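Local coordinates for putative uncharacterized protein (Bacteroides vulgatus, PDB 4F7A), which probably binds mucin O-glycans at the outer membrane, as a SusD/RagB family lipoprotein with a TPR-like helical fold, at residues Glu26-Gly31 with Phe94-Lys99; Phe199-Arg204 with Leu227-Gly232; Ala440-Arg443 with Tyr447-Leu450. All coordinates share one frame; numbering follows the deposited sequence.

Overall arrangement
From the N terminus, helix 15-30 comes first. Contact 1 sets its last turns against helix 84-104 and closes a loop of 62 residues that holds the short helices between 44 and 82. Contact 2 closes a shorter loop, which is mostly helix. It ties helix 193-210 to the turn that follows helix 216-228. Contact 3 closes the shortest loop, of three residues, where helix 435-445 is met by the chain that follows it. The three follow in series along the chain, and none encloses or crosses another. Contacts 1 and 3 lie on opposite sides of the chain's centre, with their own centres about 29 Å apart.

Contact 1: Glu26-Gly31 with Phe94-Lys99; sequences ETIQKG and FPVAHK
The torsions of I28 and V96 point their methyls into the gap between the two helices. I28 holds CG1 anti to its carbonyl carbon (chi1 -65°), and its second torsion is extended, which carries CD1 out to the backbone of the facing helix. V96 holds CG1 anti to its backbone N and keeps CG2 beside that N. This splits its two methyls between I28 and T27. CG1 of V96 touches CG1 of I28 at 4.0 Å. CG2 of V96 meets CG2 of T27 at 4.1 Å, and here the two side chains cross at about a right angle.

The end of I28 passes V96 and reaches A97. Its CD1 rests on CA of A97 at 3.6 Å, and CB of A97 is 4.0 Å from the same CD1. The small side chain of A97 lets this methyl settle against the main chain. I28 thus lies over the V96-A97 step, with CG1 on the valine and CD1 on the alanine. The segment axes approach to 9.0 Å, and their directions run 137° apart. The two segments are thus inclined, some way short of antiparallel.

Within helix 15-30, K30 NZ makes a salt bridge to OE2 of E26 at 2.6 Å, one turn back. E26 OE2 presents its anti lone pair, the one away from the other oxygen. K30 NZ also bonds to the carbonyl O of K246. I28 touches L120 of helix 111-132 as well, so a third helix shares this apolar patch.

No hydrogen bond or salt bridge links the two segments. The joint rests on carbon contacts, side chain against side chain and, at A97, methyl against main chain. It therefore depends on fit rather than on polar pairing.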
loop_
_atom_site.group_PDB
_atom_site.type_symbol
_atom_site.label_atom_id
_atom_site.label_comp_id
_atom_site.label_asym_id
_atom_site.label_seq_id
_atom_site.Cartn_x
_atom_site.Cartn_y
_atom_site.Cartn_z
ATOM N N GLU A 26 11.176 17.103 -4.122
ATOM C CA GLU A 26 9.809 17.557 -3.995
ATOM C C GLU A 26 8.894 16.793 -4.960
ATOM O O GLU A 26 7.815 16.331 -4.585
ATOM C CB GLU A 26 9.733 19.051 -4.268
ATOM C CG GLU A 26 8.319 19.562 -4.239
ATOM C CD GLU A 26 8.189 21.068 -4.531
ATOM O OE1 GLU A 26 9.216 21.762 -4.670
ATOM O OE2 GLU A 26 7.034 21.529 -4.625
ATOM N N THR A 27 9.309 16.684 -6.219
ATOM C CA THR A 27 8.538 15.935 -7.213
ATOM C C THR A 27 8.395 14.450 -6.837
ATOM O O THR A 27 7.312 13.863 -6.942
ATOM C CB THR A 27 9.176 16.077 -8.583
ATOM O OG1 THR A 27 9.165 17.455 -8.938
ATOM C CG2 THR A 27 8.441 15.250 -9.664
ATOM N N ILE A 28 9.490 13.844 -6.388
ATOM C CA ILE A 28 9.458 12.419 -6.043
ATOM C C ILE A 28 8.500 12.174 -4.873
ATOM O O ILE A 28 7.669 11.273 -4.931
ATOM C CB ILE A 28 10.860 11.878 -5.680
ATOM C CG1 ILE A 28 11.793 11.936 -6.897
ATOM C CG2 ILE A 28 10.762 10.412 -5.183
ATOM C CD1 ILE A 28 13.304 11.895 -6.536
ATOM N N GLN A 29 8.645 12.957 -3.804
ATOM C CA GLN A 29 7.813 12.761 -2.618
ATOM C C GLN A 29 6.313 13.048 -2.877
ATOM O O GLN A 29 5.434 12.366 -2.341
ATOM C CB GLN A 29 8.380 13.542 -1.431
ATOM C CG GLN A 29 9.596 12.795 -0.857
ATOM C CD GLN A 29 10.395 13.595 0.127
ATOM O OE1 GLN A 29 10.336 13.353 1.352
ATOM N NE2 GLN A 29 11.129 14.590 -0.382
ATOM N N LYS A 30 6.023 14.008 -3.745
ATOM C CA LYS A 30 4.635 14.270 -4.146
ATOM C C LYS A 30 4.079 13.190 -5.066
ATOM O O LYS A 30 2.874 13.094 -5.246
ATOM C CB LYS A 30 4.525 15.614 -4.857
ATOM C CG LYS A 30 4.771 16.785 -3.928
ATOM C CD LYS A 30 4.523 18.117 -4.640
ATOM C CE LYS A 30 4.635 19.287 -3.660
ATOM N NZ LYS A 30 4.574 20.630 -4.306
ATOM N N GLY A 31 4.962 12.390 -5.646
ATOM C CA GLY A 31 4.590 11.463 -6.703
ATOM C C GLY A 31 4.410 10.016 -6.263
ATOM O O GLY A 31 4.090 9.173 -7.087
ATOM N N PHE A 94 9.496 8.524 -11.803
ATOM C CA PHE A 94 10.681 7.679 -11.907
ATOM C C PHE A 94 11.838 8.361 -12.644
ATOM O O PHE A 94 12.982 8.255 -12.215
ATOM C CB PHE A 94 10.317 6.305 -12.498
ATOM C CG PHE A 94 11.447 5.306 -12.461
ATOM C CD1 PHE A 94 12.075 4.990 -11.271
ATOM C CD2 PHE A 94 11.882 4.700 -13.611
ATOM C CE1 PHE A 94 13.126 4.086 -11.229
ATOM C CE2 PHE A 94 12.914 3.772 -13.563
ATOM C CZ PHE A 94 13.539 3.476 -12.370
ATOM N N PRO A 95 11.563 9.086 -13.732
ATOM C CA PRO A 95 12.718 9.707 -14.401
ATOM C C PRO A 95 13.427 10.737 -13.514
ATOM O O PRO A 95 14.650 10.917 -13.627
ATOM C CB PRO A 95 12.126 10.367 -15.647
ATOM C CG PRO A 95 10.718 9.868 -15.754
ATOM C CD PRO A 95 10.325 9.153 -14.521
ATOM N N VAL A 96 12.665 11.374 -12.622
ATOM C CA VAL A 96 13.234 12.293 -11.645
ATOM C C VAL A 96 14.034 11.568 -10.570
ATOM O O VAL A 96 15.096 12.049 -10.180
ATOM C CB VAL A 96 12.149 13.211 -11.025
ATOM C CG1 VAL A 96 12.762 14.168 -10.026
ATOM C CG2 VAL A 96 11.442 13.994 -12.166
ATOM N N ALA A 97 13.538 10.424 -10.081
ATOM C CA ALA A 97 14.284 9.629 -9.114
ATOM C C ALA A 97 15.582 9.140 -9.723
ATOM O O ALA A 97 16.615 9.073 -9.039
ATOM C CB ALA A 97 13.464 8.434 -8.630
ATOM N N HIS A 98 15.525 8.778 -11.008
ATOM C CA HIS A 98 16.728 8.335 -11.711
ATOM C C HIS A 98 17.723 9.497 -11.878
ATOM O O HIS A 98 18.920 9.339 -11.580
ATOM C CB HIS A 98 16.359 7.726 -13.054
ATOM C CG HIS A 98 17.535 7.199 -13.797
ATOM N ND1 HIS A 98 18.204 6.063 -13.400
ATOM C CD2 HIS A 98 18.186 7.669 -14.886
ATOM C CE1 HIS A 98 19.219 5.849 -14.224
ATOM N NE2 HIS A 98 19.227 6.807 -15.136
ATOM N N LYS A 99 17.243 10.662 -12.334
ATOM C CA LYS A 99 18.098 11.852 -12.426
ATOM C C LYS A 99 18.732 12.178 -11.075
ATOM O O LYS A 99 19.920 12.485 -10.991
ATOM C CB LYS A 99 17.312 13.078 -12.922
ATOM C CG LYS A 99 18.167 14.331 -13.107
#

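Contact 2: Phe199-Arg204 with Leu227-Gly232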
loop_
_atom_site.group_PDB
_atom_site.type_symbol
_atom_site.label_atom_id
_atom_site.label_comp_id
_atom_site.label_asym_id
_atom_site.label_seq_id
_atom_site.Cartn_x
_atom_site.Cartn_y
_atom_site.Cartn_z
ATOM N N PHE A 199 13.768 4.284 8.127
ATOM C CA PHE A 199 12.840 4.137 7.001
ATOM C C PHE A 199 13.309 2.975 6.088
ATOM O O PHE A 199 12.549 2.029 5.841
ATOM C CB PHE A 199 12.760 5.506 6.271
ATOM C CG PHE A 199 11.867 5.557 5.033
ATOM C CD1 PHE A 199 11.071 4.503 4.623
ATOM C CD2 PHE A 199 11.832 6.724 4.296
ATOM C CE1 PHE A 199 10.284 4.614 3.489
ATOM C CE2 PHE A 199 11.034 6.852 3.162
ATOM C CZ PHE A 199 10.271 5.796 2.749
ATOM N N ALA A 200 14.553 3.016 5.631
ATOM C CA ALA A 200 15.102 1.941 4.783
ATOM C C ALA A 200 15.007 0.561 5.447
ATOM O O ALA A 200 14.668 -0.423 4.800
ATOM C CB ALA A 200 16.575 2.233 4.422
ATOM N N ASN A 201 15.319 0.489 6.731
ATOM C CA ASN A 201 15.269 -0.788 7.453
ATOM C C ASN A 201 13.848 -1.334 7.511
ATOM O O ASN A 201 13.620 -2.525 7.314
ATOM C CB ASN A 201 15.832 -0.671 8.877
ATOM C CG ASN A 201 17.310 -0.330 8.926
ATOM O OD1 ASN A 201 18.060 -0.637 8.002
ATOM N ND2 ASN A 201 17.748 0.263 10.051
ATOM N N SER A 202 12.885 -0.457 7.777
ATOM C CA SER A 202 11.479 -0.847 7.877
ATOM C C SER A 202 10.939 -1.267 6.525
ATOM O O SER A 202 10.226 -2.247 6.417
ATOM C CB SER A 202 10.649 0.298 8.448
ATOM O OG SER A 202 11.202 0.712 9.691
ATOM N N LEU A 203 11.272 -0.497 5.490
ATOM C CA LEU A 203 10.885 -0.845 4.120
ATOM C C LEU A 203 11.501 -2.201 3.716
ATOM O O LEU A 203 10.819 -3.065 3.124
ATOM C CB LEU A 203 11.279 0.300 3.171
ATOM C CG LEU A 203 10.963 0.118 1.686
ATOM C CD1 LEU A 203 9.477 -0.204 1.403
ATOM C CD2 LEU A 203 11.439 1.372 0.912
ATOM N N ARG A 204 12.770 -2.420 4.068
ATOM C CA ARG A 204 13.409 -3.712 3.762
ATOM C C ARG A 204 12.652 -4.849 4.424
ATOM O O ARG A 204 12.448 -5.897 3.805
ATOM C CB ARG A 204 14.861 -3.747 4.208
ATOM C CG ARG A 204 15.584 -5.027 3.815
ATOM C CD ARG A 204 16.906 -5.201 4.558
ATOM N NE ARG A 204 17.845 -4.111 4.334
ATOM C CZ ARG A 204 18.541 -3.862 3.220
ATOM N NH1 ARG A 204 18.427 -4.622 2.128
ATOM N NH2 ARG A 204 19.369 -2.799 3.197
ATOM N N LEU A 227 16.351 -6.093 10.762
ATOM C CA LEU A 227 16.144 -6.078 12.202
ATOM C C LEU A 227 17.436 -6.098 13.032
ATOM O O LEU A 227 17.373 -5.929 14.241
ATOM C CB LEU A 227 15.187 -7.199 12.599
ATOM C CG LEU A 227 13.742 -6.959 12.153
ATOM C CD1 LEU A 227 12.894 -8.253 12.253
ATOM C CD2 LEU A 227 13.136 -5.799 13.000
ATOM N N GLU A 228 18.602 -6.269 12.396
ATOM C CA GLU A 228 19.873 -6.145 13.111
ATOM C C GLU A 228 20.589 -4.835 12.825
ATOM O O GLU A 228 21.531 -4.498 13.504
ATOM C CB GLU A 228 20.795 -7.314 12.781
ATOM C CG GLU A 228 20.270 -8.621 13.332
ATOM C CD GLU A 228 21.275 -9.743 13.263
ATOM O OE1 GLU A 228 22.051 -9.805 12.269
ATOM O OE2 GLU A 228 21.263 -10.564 14.207
ATOM N N ASN A 229 20.164 -4.101 11.811
ATOM C CA ASN A 229 20.824 -2.840 11.528
ATOM C C ASN A 229 20.711 -1.943 12.761
ATOM O O ASN A 229 19.625 -1.794 13.342
ATOM C CB ASN A 229 20.241 -2.213 10.266
ATOM C CG ASN A 229 20.940 -0.896 9.878
ATOM O OD1 ASN A 229 20.767 0.098 10.545
ATOM N ND2 ASN A 229 21.714 -0.911 8.799
ATOM N N SER A 230 21.833 -1.362 13.172
ATOM C CA SER A 230 21.898 -0.638 14.440
ATOM C C SER A 230 21.019 0.624 14.482
ATOM O O SER A 230 20.736 1.115 15.558
ATOM C CB SER A 230 23.355 -0.271 14.751
ATOM O OG SER A 230 23.826 0.623 13.764
ATOM N N TYR A 231 20.604 1.159 13.325
ATOM C CA TYR A 231 19.764 2.366 13.318
ATOM C C TYR A 231 18.292 2.093 13.673
ATOM O O TYR A 231 17.553 3.028 13.943
ATOM C CB TYR A 231 19.868 3.125 11.985
ATOM C CG TYR A 231 21.221 3.762 11.795
ATOM C CD1 TYR A 231 22.256 3.061 11.206
ATOM C CD2 TYR A 231 21.483 5.065 12.251
ATOM C CE1 TYR A 231 23.503 3.640 11.048
ATOM C CE2 TYR A 231 22.737 5.642 12.090
ATOM C CZ TYR A 231 23.748 4.908 11.494
ATOM O OH TYR A 231 25.019 5.439 11.313
ATOM N N GLY A 232 17.886 0.824 13.682
ATOM C CA GLY A 232 16.565 0.441 14.167
ATOM C C GLY A 232 15.508 0.466 13.086
ATOM O O GLY A 232 15.811 0.761 11.935
#
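The amides of N201 and N229 meet with their side chains crossing at about a right angle and their planes 53° apart. N201 comes from helix 193-210, and N229 is the first residue to leave the helix that ends at 228. The ND2 of N201 is shared between two acceptors. One N-H points at the backbone O of G232, with ND2 to O at 2.7 Å. This bond is nearly straight, at 172°, and the O lies in the amide plane of N201. The second goes to OD1 of N229, 3.1 Å from ND2 of N201. Here the donor sits above the carbonyl plane of N229, not on a lone pair. This fits the crossed setting of the two amides.

OD1 of N229 has a second donor. The backbone N of Y231 reaches it at 3.0 Å, which makes an Asx turn. The two donors approach OD1 from opposite faces of its plane, so the oxygen is gripped from both. CG of N229 stands anti to its backbone N (chi1 -178°), which turns the amide toward N201. A type I beta turn from N229 to G232 overlaps the Asx turn, closed by N of G232 to O of N229. One asparagine thus braces the turn from within, and the other pins it from outside.

CB of Y231 faces N201, but the ring leads away and its OH bonds to D170 of helix 151-174. N201 also touches V166 of that helix, while N229 and Y231 rest on I197 of helix 193-210. The turn that follows helix 216-228 is therefore fastened to helix 193-210, with helix 151-174 beside both.

Contact 3: Ala440-Arg443 with Tyr447-Leu450; sequences AEQR and YPKL
The backbone of Y447 comes close to the last turns of helix 435-445, with its CA 4.8 Å from CA of Q442, and a cis peptide bond follows before P448. The carbonyl O of Y447 points at the helix. It lies 3.0 Å from CA of Q442, a CA-H...O contact with an angle of 150° at the hydrogen.

Q442 carries the side-chain part. Its CG is anti to the backbone N (chi1 -177°), and the chain then bends at the second torsion (chi2 -89°). The bend brings the amide across CD1 of L450 at a slant. CD1 of L450 is 3.7 Å from CD of Q442, and it is equally near CG of Q442. The leucine methyl therefore packs on the bent chain and the amide carbon together.

A water joins the two segments at the polar end. It accepts from NE2 of Q442 at 2.9 Å and donates to O of P448 at 3.1 Å. An inverse gamma turn centred on K449 follows, with a weak bond from N of L450 to O of P448. The OH of Y447 bonds to E417, and P448 touches W428, both on helix 416-431. E441 turns to other charges, in salt bridges with K427, R444 and R210.

No direct conventional hydrogen bond crosses between the segments. Between them the links are one C-H...O contact, one bridging water and the packing of L450. Q442 serves all three, through its CA, its amide nitrogen and its carbon chain.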
loop_
_atom_site.group_PDB
_atom_site.type_symbol
_atom_site.label_atom_id
_atom_site.label_comp_id
_atom_site.label_asym_id
_atom_site.label_seq_id
_atom_site.Cartn_x
_atom_site.Cartn_y
_atom_site.Cartn_z
ATOM N N ALA A 440 -1.696 -5.443 -1.768
ATOM C CA ALA A 440 -0.555 -6.304 -2.024
ATOM C C ALA A 440 -0.519 -7.429 -1.015
ATOM O O ALA A 440 -0.365 -8.593 -1.378
ATOM C CB ALA A 440 0.737 -5.513 -1.977
ATOM N N GLU A 441 -0.694 -7.100 0.254
ATOM C CA GLU A 441 -0.658 -8.128 1.301
ATOM C C GLU A 441 -1.843 -9.079 1.264
ATOM O O GLU A 441 -1.722 -10.275 1.591
ATOM C CB GLU A 441 -0.481 -7.480 2.672
ATOM C CG GLU A 441 0.942 -7.037 2.881
ATOM C CD GLU A 441 1.874 -8.214 3.017
ATOM O OE1 GLU A 441 1.937 -8.749 4.157
ATOM O OE2 GLU A 441 2.531 -8.605 2.006
ATOM N N GLN A 442 -2.993 -8.584 0.854
ATOM C CA GLN A 442 -4.139 -9.463 0.675
ATOM C C GLN A 442 -3.908 -10.511 -0.426
ATOM O O GLN A 442 -4.246 -11.691 -0.272
ATOM C CB GLN A 442 -5.379 -8.635 0.387
ATOM C CG GLN A 442 -6.653 -9.455 0.266
ATOM C CD GLN A 442 -6.945 -9.943 -1.138
ATOM O OE1 GLN A 442 -6.416 -9.424 -2.119
ATOM N NE2 GLN A 442 -7.825 -10.929 -1.237
ATOM N N ARG A 443 -3.300 -10.069 -1.524
ATOM C CA ARG A 443 -2.949 -10.975 -2.612
ATOM C C ARG A 443 -1.853 -11.944 -2.210
ATOM O O ARG A 443 -1.891 -13.107 -2.594
ATOM C CB ARG A 443 -2.554 -10.199 -3.871
ATOM C CG ARG A 443 -3.750 -9.455 -4.480
ATOM C CD ARG A 443 -3.363 -8.644 -5.677
ATOM N NE ARG A 443 -2.696 -7.405 -5.258
ATOM C CZ ARG A 443 -1.660 -6.847 -5.882
ATOM N NH1 ARG A 443 -1.143 -7.413 -6.973
ATOM N NH2 ARG A 443 -1.137 -5.725 -5.408
ATOM N N TYR A 447 -5.187 -12.761 3.178
ATOM C CA TYR A 447 -5.786 -12.108 4.328
ATOM C C TYR A 447 -5.748 -10.588 4.181
ATOM O O TYR A 447 -4.827 -10.036 3.585
ATOM C CB TYR A 447 -5.066 -12.512 5.607
ATOM C CG TYR A 447 -5.002 -14.023 5.828
ATOM C CD1 TYR A 447 -6.146 -14.807 5.767
ATOM C CD2 TYR A 447 -3.794 -14.659 6.101
ATOM C CE1 TYR A 447 -6.100 -16.203 5.949
ATOM C CE2 TYR A 447 -3.746 -16.051 6.339
ATOM C CZ TYR A 447 -4.905 -16.817 6.225
ATOM O OH TYR A 447 -4.854 -18.192 6.436
ATOM N N PRO A 448 -6.767 -9.899 4.710
ATOM C CA PRO A 448 -7.966 -10.474 5.299
ATOM C C PRO A 448 -8.830 -11.130 4.239
ATOM O O PRO A 448 -8.596 -10.918 3.032
ATOM C CB PRO A 448 -8.693 -9.267 5.882
ATOM C CG PRO A 448 -8.287 -8.143 4.974
ATOM C CD PRO A 448 -6.856 -8.445 4.593
ATOM N N LYS A 449 -9.813 -11.924 4.693
ATOM C CA LYS A 449 -10.727 -12.638 3.778
ATOM C C LYS A 449 -11.816 -11.701 3.270
ATOM O O LYS A 449 -12.951 -11.665 3.782
ATOM C CB LYS A 449 -11.316 -13.845 4.504
ATOM C CG LYS A 449 -10.290 -14.855 4.896
ATOM C CD LYS A 449 -10.997 -16.141 5.423
ATOM C CE LYS A 449 -10.024 -17.118 6.022
ATOM N NZ LYS A 449 -10.779 -18.269 6.540
ATOM N N LEU A 450 -11.443 -10.924 2.261
ATOM C CA LEU A 450 -12.337 -9.999 1.602
ATOM C C LEU A 450 -13.554 -10.707 0.996
ATOM O O LEU A 450 -13.434 -11.803 0.424
ATOM C CB LEU A 450 -11.589 -9.264 0.467
ATOM C CG LEU A 450 -10.352 -8.397 0.787
ATOM C CD1 LEU A 450 -9.825 -7.723 -0.500
ATOM C CD2 LEU A 450 -10.627 -7.352 1.854
HETATM O O HOH W 1 -8.989 -12.809 0.616
#